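Local coordinates for alpha-fucosidase (PDB 2EAD), which acts as a 1,2-alpha-L-fucosidase, probably releasing L-fucose from alpha-1,2 linkages, and is represented here by its catalytic portion, at residues G57-T62 with N189-R194; S387-Q392 with G438-P443; R678-L683 with Y709-G714. The protein carries 1 engineered substitution. All blocks are in the same frame, centred on the assembly; numbering follows the deposited sequence.

Contact 1. Residues G57-T62 with N189-R194; sequences GKIGGT and NVMVAR. With CA (calcium ion), chain D.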
loop_
_atom_site.group_PDB
_atom_site.type_symbol
_atom_site.label_atom_id
_atom_site.label_comp_id
_atom_site.label_asym_id
_atom_site.label_seq_id
_atom_site.Cartn_x
_atom_site.Cartn_y
_atom_site.Cartn_z
ATOM N N GLY A 57 -8.179 8.679 7.687
ATOM C CA GLY A 57 -8.476 7.950 6.445
ATOM C C GLY A 57 -9.011 8.875 5.356
ATOM O O GLY A 57 -8.957 8.531 4.178
ATOM N N LYS A 58 -9.489 10.058 5.757
ATOM C CA LYS A 58 -10.210 10.997 4.862
ATOM C C LYS A 58 -9.507 12.359 4.869
ATOM O O LYS A 58 -9.059 12.840 3.824
ATOM C CB LYS A 58 -11.697 11.145 5.281
ATOM C CG LYS A 58 -12.537 9.835 5.260
ATOM C CD LYS A 58 -13.966 10.050 5.884
ATOM C CE LYS A 58 -14.915 10.715 4.833
ATOM N NZ LYS A 58 -15.703 11.960 5.225
ATOM N N ILE A 59 -9.401 12.994 6.044
ATOM C CA ILE A 59 -8.563 14.190 6.143
ATOM C C ILE A 59 -7.242 13.907 6.818
ATOM O O ILE A 59 -7.153 13.020 7.638
ATOM C CB ILE A 59 -9.268 15.416 6.834
ATOM C CG1 ILE A 59 -9.752 15.067 8.260
ATOM C CG2 ILE A 59 -10.343 15.987 5.887
ATOM C CD1 ILE A 59 -10.662 16.137 8.903
ATOM N N GLY A 60 -6.230 14.687 6.476
ATOM C CA GLY A 60 -4.906 14.500 7.052
ATOM C C GLY A 60 -4.271 15.834 7.296
ATOM O O GLY A 60 -4.536 16.809 6.593
ATOM N N GLY A 61 -3.419 15.875 8.302
ATOM C CA GLY A 61 -2.531 17.007 8.506
ATOM C C GLY A 61 -1.089 16.542 8.632
ATOM O O GLY A 61 -0.834 15.373 8.957
ATOM N N THR A 62 -0.161 17.457 8.371
ATOM C CA THR A 62 1.252 17.254 8.666
ATOM C C THR A 62 1.738 18.450 9.483
ATOM O O THR A 62 1.768 19.571 8.996
ATOM C CB THR A 62 2.128 17.029 7.384
ATOM O OG1 THR A 62 1.540 17.711 6.275
ATOM C CG2 THR A 62 2.218 15.547 7.033
ATOM N N ASN A 189 -15.408 12.036 12.502
ATOM C CA ASN A 189 -15.083 12.576 11.169
ATOM C C ASN A 189 -14.528 14.009 11.170
ATOM O O ASN A 189 -14.906 14.852 10.344
ATOM C CB ASN A 189 -16.299 12.430 10.230
ATOM C CG ASN A 189 -15.926 12.573 8.768
ATOM O OD1 ASN A 189 -14.758 12.433 8.413
ATOM N ND2 ASN A 189 -16.906 12.888 7.921
ATOM N N VAL A 190 -13.601 14.280 12.087
ATOM C CA VAL A 190 -13.246 15.673 12.387
ATOM C C VAL A 190 -11.831 15.785 12.896
ATOM O O VAL A 190 -11.383 14.940 13.674
ATOM C CB VAL A 190 -14.264 16.294 13.428
ATOM C CG1 VAL A 190 -14.199 15.555 14.830
ATOM C CG2 VAL A 190 -14.121 17.826 13.549
ATOM N N MET A 191 -11.151 16.849 12.472
ATOM C CA MET A 191 -9.804 17.175 12.924
ATOM C C MET A 191 -9.904 18.119 14.112
ATOM O O MET A 191 -10.687 19.093 14.094
ATOM C CB MET A 191 -9.017 17.857 11.804
ATOM C CG MET A 191 -7.593 18.230 12.157
ATOM S SD MET A 191 -6.631 18.917 10.778
ATOM C CE MET A 191 -6.289 17.446 9.787
ATOM N N VAL A 192 -9.111 17.827 15.138
ATOM C CA VAL A 192 -9.105 18.632 16.368
ATOM C C VAL A 192 -7.743 19.262 16.587
ATOM O O VAL A 192 -6.699 18.591 16.482
ATOM C CB VAL A 192 -9.503 17.783 17.591
ATOM C CG1 VAL A 192 -9.424 18.614 18.892
ATOM C CG2 VAL A 192 -10.882 17.184 17.397
ATOM N N ALA A 193 -7.743 20.564 16.865
ATOM C CA ALA A 193 -6.554 21.203 17.386
ATOM C C ALA A 193 -6.872 21.742 18.793
ATOM O O ALA A 193 -7.685 22.681 18.955
ATOM C CB ALA A 193 -6.102 22.316 16.460
ATOM N N ARG A 194 -6.255 21.135 19.808
ATOM C CA ARG A 194 -6.382 21.629 21.178
ATOM C C ARG A 194 -5.199 22.529 21.525
ATOM O O ARG A 194 -4.046 22.076 21.542
ATOM C CB ARG A 194 -6.553 20.477 22.171
ATOM C CG ARG A 194 -6.573 20.897 23.639
ATOM C CD ARG A 194 -7.870 21.599 24.002
ATOM N NE ARG A 194 -7.999 21.867 25.436
ATOM C CZ ARG A 194 -8.868 22.734 25.956
ATOM N NH1 ARG A 194 -9.663 23.447 25.175
ATOM N NH2 ARG A 194 -8.934 22.907 27.267
HETATM CA CA CA D . -7.761 7.458 1.830
#

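Contact 2. Residues S387-Q392 with G438-P443; sequences SRENSQ and GELAEP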
loop_
_atom_site.group_PDB
_atom_site.type_symbol
_atom_site.label_atom_id
_atom_site.label_comp_id
_atom_site.label_asym_id
_atom_site.label_seq_id
_atom_site.Cartn_x
_atom_site.Cartn_y
_atom_site.Cartn_z
ATOM N N SER A 387 -5.871 5.018 5.348
ATOM C CA SER A 387 -6.741 4.015 4.759
ATOM C C SER A 387 -7.662 3.407 5.814
ATOM O O SER A 387 -7.353 2.382 6.417
ATOM C CB SER A 387 -5.875 2.955 4.060
ATOM O OG SER A 387 -6.661 1.966 3.462
ATOM N N ARG A 388 -8.798 4.056 6.061
ATOM C CA ARG A 388 -9.746 3.493 7.011
ATOM C C ARG A 388 -10.839 2.701 6.310
ATOM O O ARG A 388 -11.092 2.881 5.096
ATOM C CB ARG A 388 -10.308 4.580 7.945
ATOM C CG ARG A 388 -9.264 5.046 8.970
ATOM C CD ARG A 388 -8.794 3.937 9.886
ATOM N NE ARG A 388 -9.871 3.322 10.659
ATOM C CZ ARG A 388 -10.287 3.738 11.860
ATOM N NH1 ARG A 388 -9.696 4.753 12.478
ATOM N NH2 ARG A 388 -11.290 3.093 12.464
ATOM N N GLU A 389 -11.487 1.814 7.063
ATOM C CA GLU A 389 -12.537 0.978 6.484
ATOM C C GLU A 389 -13.654 1.806 5.825
ATOM O O GLU A 389 -14.372 1.279 4.980
ATOM C CB GLU A 389 -13.113 0.009 7.531
ATOM C CG GLU A 389 -13.732 0.654 8.767
ATOM C CD GLU A 389 -12.721 1.092 9.837
ATOM O OE1 GLU A 389 -11.496 1.074 9.602
ATOM O OE2 GLU A 389 -13.161 1.503 10.943
ATOM N N ASN A 390 -13.803 3.075 6.222
ATOM C CA ASN A 390 -14.770 3.998 5.576
ATOM C C ASN A 390 -14.143 5.096 4.705
ATOM O O ASN A 390 -14.834 6.068 4.323
ATOM C CB ASN A 390 -15.771 4.619 6.580
ATOM C CG ASN A 390 -15.124 5.637 7.535
ATOM O OD1 ASN A 390 -13.909 5.743 7.638
ATOM N ND2 ASN A 390 -15.955 6.387 8.236
ATOM N N SER A 391 -12.857 4.960 4.382
ATOM C CA SER A 391 -12.210 5.891 3.450
ATOM C C SER A 391 -12.876 5.737 2.080
ATOM O O SER A 391 -13.276 4.643 1.710
ATOM C CB SER A 391 -10.706 5.602 3.300
ATOM O OG SER A 391 -9.993 5.951 4.472
ATOM N N GLN A 392 -13.018 6.833 1.344
ATOM C CA GLN A 392 -13.569 6.730 -0.008
ATOM C C GLN A 392 -12.533 6.225 -1.020
ATOM O O GLN A 392 -12.902 5.642 -2.064
ATOM C CB GLN A 392 -14.120 8.080 -0.483
ATOM C CG GLN A 392 -15.235 8.631 0.405
ATOM C CD GLN A 392 -15.924 9.815 -0.243
ATOM O OE1 GLN A 392 -15.670 10.982 0.102
ATOM N NE2 GLN A 392 -16.759 9.523 -1.218
ATOM N N GLY A 438 -6.777 -5.806 8.885
ATOM C CA GLY A 438 -7.538 -6.366 7.772
ATOM C C GLY A 438 -8.663 -5.481 7.232
ATOM O O GLY A 438 -8.798 -5.342 6.013
ATOM N N GLU A 439 -9.470 -4.892 8.119
ATOM C CA GLU A 439 -10.563 -4.019 7.679
ATOM C C GLU A 439 -10.070 -2.745 6.963
ATOM O O GLU A 439 -10.824 -2.100 6.218
ATOM C CB GLU A 439 -11.495 -3.670 8.854
ATOM C CG GLU A 439 -10.962 -2.599 9.810
ATOM C CD GLU A 439 -10.119 -3.150 10.939
ATOM O OE1 GLU A 439 -9.426 -4.196 10.781
ATOM O OE2 GLU A 439 -10.129 -2.498 11.996
ATOM N N LEU A 440 -8.802 -2.386 7.172
ATOM C CA LEU A 440 -8.219 -1.229 6.480
ATOM C C LEU A 440 -7.981 -1.474 4.991
ATOM O O LEU A 440 -7.675 -0.531 4.256
ATOM C CB LEU A 440 -6.941 -0.759 7.183
ATOM C CG LEU A 440 -7.091 0.168 8.406
ATOM C CD1 LEU A 440 -8.282 -0.056 9.322
ATOM C CD2 LEU A 440 -5.840 0.392 9.254
ATOM N N ALA A 441 -8.079 -2.742 4.579
ATOM C CA ALA A 441 -8.028 -3.121 3.165
ATOM C C ALA A 441 -9.345 -2.822 2.423
ATOM O O ALA A 441 -9.366 -2.839 1.220
ATOM C CB ALA A 441 -7.632 -4.613 2.997
ATOM N N GLU A 442 -10.423 -2.531 3.152
ATOM C CA GLU A 442 -11.717 -2.277 2.526
ATOM C C GLU A 442 -11.701 -1.222 1.391
ATOM O O GLU A 442 -12.266 -1.472 0.324
ATOM C CB GLU A 442 -12.787 -1.958 3.584
ATOM C CG GLU A 442 -14.156 -1.537 2.978
ATOM C CD GLU A 442 -14.808 -2.599 2.108
ATOM O OE1 GLU A 442 -14.450 -3.804 2.213
ATOM O OE2 GLU A 442 -15.711 -2.228 1.316
ATOM N N PRO A 443 -11.109 -0.034 1.614
ATOM C CA PRO A 443 -11.071 0.908 0.488
ATOM C C PRO A 443 -10.299 0.411 -0.743
ATOM O O PRO A 443 -10.610 0.852 -1.867
ATOM C CB PRO A 443 -10.400 2.156 1.082
ATOM C CG PRO A 443 -9.738 1.751 2.317
ATOM C CD PRO A 443 -10.561 0.584 2.847
HETATM O O HOH W 1 -11.474 -0.333 13.023
#

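Contact 3. Residues R678-L683 with Y709-G714; sequences RHMSHL and YRCFKG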
loop_
_atom_site.group_PDB
_atom_site.type_symbol
_atom_site.label_atom_id
_atom_site.label_comp_id
_atom_site.label_asym_id
_atom_site.label_seq_id
_atom_site.Cartn_x
_atom_site.Cartn_y
_atom_site.Cartn_z
ATOM N N ARG A 678 17.328 -2.614 -11.486
ATOM C CA ARG A 678 16.594 -2.297 -10.259
ATOM C C ARG A 678 15.332 -3.118 -10.008
ATOM O O ARG A 678 15.039 -3.449 -8.845
ATOM C CB ARG A 678 16.294 -0.818 -10.218
ATOM C CG ARG A 678 15.834 -0.330 -8.838
ATOM C CD ARG A 678 15.352 1.095 -8.957
ATOM N NE ARG A 678 15.146 1.716 -7.640
ATOM C CZ ARG A 678 14.368 2.773 -7.461
ATOM N NH1 ARG A 678 13.716 3.255 -8.516
ATOM N NH2 ARG A 678 14.185 3.289 -6.245
ATOM N N HIS A 679 14.558 -3.389 -11.064
ATOM C CA HIS A 679 13.331 -4.154 -10.945
ATOM C C HIS A 679 13.662 -5.638 -10.894
ATOM O O HIS A 679 14.672 -6.072 -11.441
ATOM C CB HIS A 679 12.419 -3.936 -12.164
ATOM C CG HIS A 679 11.948 -2.527 -12.338
ATOM N ND1 HIS A 679 10.654 -2.139 -12.063
ATOM C CD2 HIS A 679 12.608 -1.407 -12.708
ATOM C CE1 HIS A 679 10.521 -0.848 -12.314
ATOM N NE2 HIS A 679 11.694 -0.382 -12.707
ATOM N N MET A 680 12.783 -6.414 -10.270
ATOM C CA MET A 680 12.839 -7.865 -10.335
ATOM C C MET A 680 11.441 -8.409 -10.629
ATOM O O MET A 680 10.856 -9.159 -9.822
ATOM C CB MET A 680 13.362 -8.480 -9.020
ATOM C CG MET A 680 14.686 -7.903 -8.536
ATOM S SD MET A 680 15.286 -8.396 -6.900
ATOM C CE MET A 680 13.873 -8.302 -5.797
ATOM N N SER A 681 10.941 -8.070 -11.816
ATOM C CA SER A 681 9.533 -8.332 -12.178
ATOM C C SER A 681 9.242 -9.808 -12.325
ATOM O O SER A 681 8.131 -10.219 -12.130
ATOM C CB SER A 681 9.183 -7.555 -13.457
ATOM O OG SER A 681 9.243 -6.152 -13.170
ATOM N N HIS A 682 10.281 -10.604 -12.613
ATOM C CA HIS A 682 10.130 -12.033 -12.811
ATOM C C HIS A 682 10.146 -12.813 -11.501
ATOM O O HIS A 682 10.063 -14.039 -11.520
ATOM C CB HIS A 682 11.230 -12.565 -13.765
ATOM C CG HIS A 682 12.627 -12.401 -13.227
ATOM N ND1 HIS A 682 13.113 -11.199 -12.744
ATOM C CD2 HIS A 682 13.640 -13.296 -13.095
ATOM C CE1 HIS A 682 14.359 -11.367 -12.324
ATOM N NE2 HIS A 682 14.704 -12.627 -12.539
ATOM N N LEU A 683 10.305 -12.116 -10.375
ATOM C CA LEU A 683 10.297 -12.783 -9.069
ATOM C C LEU A 683 9.014 -12.575 -8.252
ATOM O O LEU A 683 8.980 -12.951 -7.083
ATOM C CB LEU A 683 11.558 -12.431 -8.230
ATOM C CG LEU A 683 12.932 -12.760 -8.854
ATOM C CD1 LEU A 683 14.040 -12.346 -7.904
ATOM C CD2 LEU A 683 13.110 -14.225 -9.140
ATOM N N TYR A 709 22.260 -12.098 -7.842
ATOM C CA TYR A 709 22.764 -11.371 -8.994
ATOM C C TYR A 709 22.218 -9.928 -9.019
ATOM O O TYR A 709 22.959 -8.989 -9.320
ATOM C CB TYR A 709 22.380 -12.090 -10.276
ATOM C CG TYR A 709 23.289 -13.204 -10.751
ATOM C CD1 TYR A 709 24.534 -12.922 -11.322
ATOM C CD2 TYR A 709 22.866 -14.525 -10.725
ATOM C CE1 TYR A 709 25.360 -13.957 -11.822
ATOM C CE2 TYR A 709 23.683 -15.563 -11.212
ATOM C CZ TYR A 709 24.917 -15.267 -11.771
ATOM O OH TYR A 709 25.720 -16.304 -12.258
ATOM N N ARG A 710 20.939 -9.742 -8.691
ATOM C CA ARG A 710 20.350 -8.412 -8.750
ATOM C C ARG A 710 20.834 -7.520 -7.636
ATOM O O ARG A 710 20.968 -6.305 -7.843
ATOM C CB ARG A 710 18.804 -8.447 -8.713
ATOM C CG ARG A 710 18.113 -8.871 -10.016
ATOM C CD ARG A 710 18.284 -7.852 -11.170
ATOM N NE ARG A 710 17.009 -7.690 -11.839
ATOM C CZ ARG A 710 16.570 -8.474 -12.812
ATOM N NH1 ARG A 710 17.343 -9.447 -13.275
ATOM N NH2 ARG A 710 15.366 -8.259 -13.341
ATOM N N CYS A 711 21.095 -8.103 -6.463
ATOM C CA CYS A 711 21.209 -7.323 -5.210
ATOM C C CYS A 711 22.625 -7.084 -4.713
ATOM O O CYS A 711 22.834 -6.270 -3.804
ATOM C CB CYS A 711 20.410 -7.975 -4.088
ATOM S SG CYS A 711 18.605 -7.874 -4.382
ATOM N N PHE A 712 23.583 -7.803 -5.300
ATOM C CA PHE A 712 24.963 -7.702 -4.863
ATOM C C PHE A 712 25.841 -7.146 -5.999
ATOM O O PHE A 712 25.541 -7.332 -7.189
ATOM C CB PHE A 712 25.464 -9.075 -4.388
ATOM C CG PHE A 712 24.935 -9.508 -3.056
ATOM C CD1 PHE A 712 25.744 -9.454 -1.917
ATOM C CD2 PHE A 712 23.657 -10.047 -2.931
ATOM C CE1 PHE A 712 25.266 -9.892 -0.689
ATOM C CE2 PHE A 712 23.183 -10.498 -1.717
ATOM C CZ PHE A 712 23.979 -10.413 -0.580
ATOM N N LYS A 713 26.892 -6.419 -5.634
ATOM C CA LYS A 713 27.937 -6.040 -6.598
ATOM C C LYS A 713 29.196 -6.619 -6.004
ATOM O O LYS A 713 29.566 -6.274 -4.888
ATOM C CB LYS A 713 28.046 -4.515 -6.726
ATOM C CG LYS A 713 29.185 -3.967 -7.622
ATOM C CD LYS A 713 29.133 -4.547 -9.031
ATOM C CE LYS A 713 29.224 -3.439 -10.128
ATOM N NZ LYS A 713 29.247 -3.978 -11.549
ATOM N N GLY A 714 29.832 -7.521 -6.736
ATOM C CA GLY A 714 30.819 -8.392 -6.133
ATOM C C GLY A 714 30.105 -9.211 -5.072
ATOM O O GLY A 714 29.045 -9.813 -5.334
HETATM O O HOH W 2 12.738 -6.897 -13.901
#

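Contact 1. Residues G57-T62 with N189-R194
Ile59 and Met191 meet inside a beta sandwich, in the part of the chain that matches the N-terminal domain of glycosyl hydrolase family 65. Ile59 belongs to strand 59-63 of one antiparallel sheet. Met191 belongs to strand 190-197 of the other. The two short strands run 8.0 Å apart at 28°, so side chains rather than backbone bonds join the sheets.

Met191 has slightly more of its surface covered than Ile59. Its CB lies 3.8 Å from Ile59 CD1, and CG stands anti to the backbone N (chi1 -179°), pointing the chain at the facing strand. CG and SD continue the extended run, and the side chain also packs on Phe74 and Ile278. The bend at chi3 (-74°) then lays CE against the peptide between Gly60 and Gly61, 3.6 Å from both Gly60 C and Gly61 N. The methyl thus packs directly on bare glycine backbone, with no side chain between it and the strand.

Asn189 and Val190 form a G1 beta bulge against strand 176-185, just where strand 190-197 begins. The Asn189 amide reaches from there to Lys58, and the two side chains cross at about a right angle. Lys58 NZ gives a weak hydrogen bond to Asn189 OD1 at 3.4 Å. Asn189 ND2 is nearer to Lys58 NZ, at 3.1 Å, but both are donors and no bond forms. The Lys58 side chain also touches Glu77, a calcium ligand.

The turn before the strand is tied to that metal. Glu77, Ser386 and Leu393 bind the same calcium ion, and Gly57 joins them through its backbone O, at 2.8 Å from the metal.

Contact 2. Residues S387-Q392 with G438-P443
Ser387 and Leu440 share the direct hydrogen bond of this contact. Ser387 OG donates to Leu440 O over 2.8 Å, in the carbonyl plane, with a C=O...donor angle of 160°. The same hydroxyl is also bonded to Tyr429.

The van der Waals packing centres on Pro443. Its ring sits against the type I turn from Arg388 to Ser391, with Pro443 CD 3.3 Å from Arg388 O. Ser391 CB lies near CB and CG of Pro443. Leu440 lays CD1 obliquely by the Arg388 guanidinium, and the same methyl is 3.4 Å from Glu389 OE1.

Within the loop, Arg388 grips the Glu389 carboxylate side-on: Arg388 NE bonds Glu389 OE1 at 3.0 Å, and Arg388 NH2 bonds Glu389 OE2 at 2.9 Å. Both oxygens are met on their syn sides, though NE comes in 33° out of the carboxylate plane. Arg388 NH1 turns to Asp326. Glu389 and Glu439 lie side by side, OE1 of Glu389 and OE2 of Glu439 4.5 Å apart. A water lies between them, 2.7 Å from Glu439 OE2, and Arg333 probably eases the like charges by pairing with Glu439. With an alanine in place of Glu389, Arg388 NE and NH2 would lose the carboxylate they grip, and the guanidinium is likely to turn more freely, though NH1 keeps Asp326.

In the catalytic domain, the contact joins the loop after helix 365-386 to the 3-10 turn 438-441 and the helix 442-463 it leads into. Helix 316-331 packs alongside through Ile330, which touches Arg388, Glu439 and Leu440.

Contact 3. Residues R678-L683 with Y709-G714
Arg710, on the last turn of helix 697-711, reaches a loop whose backbone is extended at His679 and turns from Met680 on, with Leu683 N bonded to Met680 O at 3.1 Å.

The guanidinium of Arg710 comes side-on to a single atom, the carbonyl oxygen of His679. Arg710 NE donates to His679 O at 2.9 Å, in the carbonyl plane. Arg710 NH2 donates to the same His679 O at 3.0 Å, but here the donor is tilted 32° from that plane. The oxygen itself lies close to the guanidinium plane for both bonds, at the group's edge. A bend at chi2 (-67°) and another at chi3 turn the arginine chain so that this edge meets the loop.

His682 approaches from the opposite direction. Its CE1 lies over one face of the guanidinium, 3.4 Å from Arg710 NH2, with the ring and guanidinium planes 27° apart. Leu683 CG packs over the centre of one face of the imidazole. A water takes a hydrogen bond from Ser681 N at 3.0 Å and a weak one from Arg710 NH2.

Met680 supplies the apolar side. It slides past the arginine stem in the opposite sense, with Met680 CG 3.9 Å from Arg710 CG. Farther along, Met680 SD is 4.2 Å from Cys711 SG, and Arg728 and Leu707 also touch the methionine. Trp732 touches Cys711.

This is packing within the catalytic domain, away from the calcium sites. The two bonds hold the NE and NH2 edge of the guanidinium on one oxygen. Glu652 forms a salt bridge to NH2, so the buried positive charge is probably balanced, while His679 O takes bonds from both NE and NH2.

All three contacts are mainly buried, though each has partly exposed members. Contact 1 joins the two sheets of the N-terminal sandwich and is chiefly apolar. Contacts 2 and 3 both tie a loop to one end of a helix in the catalytic domain, but to different helices. Contact 2 relies on a serine-carbonyl bond, a packed proline and charged groups, contact 3 on an arginine gripping a carbonyl. Contacts 1 and 2 touch through a probable hydrogen bond between Gly57 O and Ser391 OG, beside the calcium that Gly57 binds. Its other ligands, Glu77, Ser386 and Leu393, come from both domains, so the metal bridges them. Contact 3 stands apart, its nearest atoms about 21 Å from contact 2.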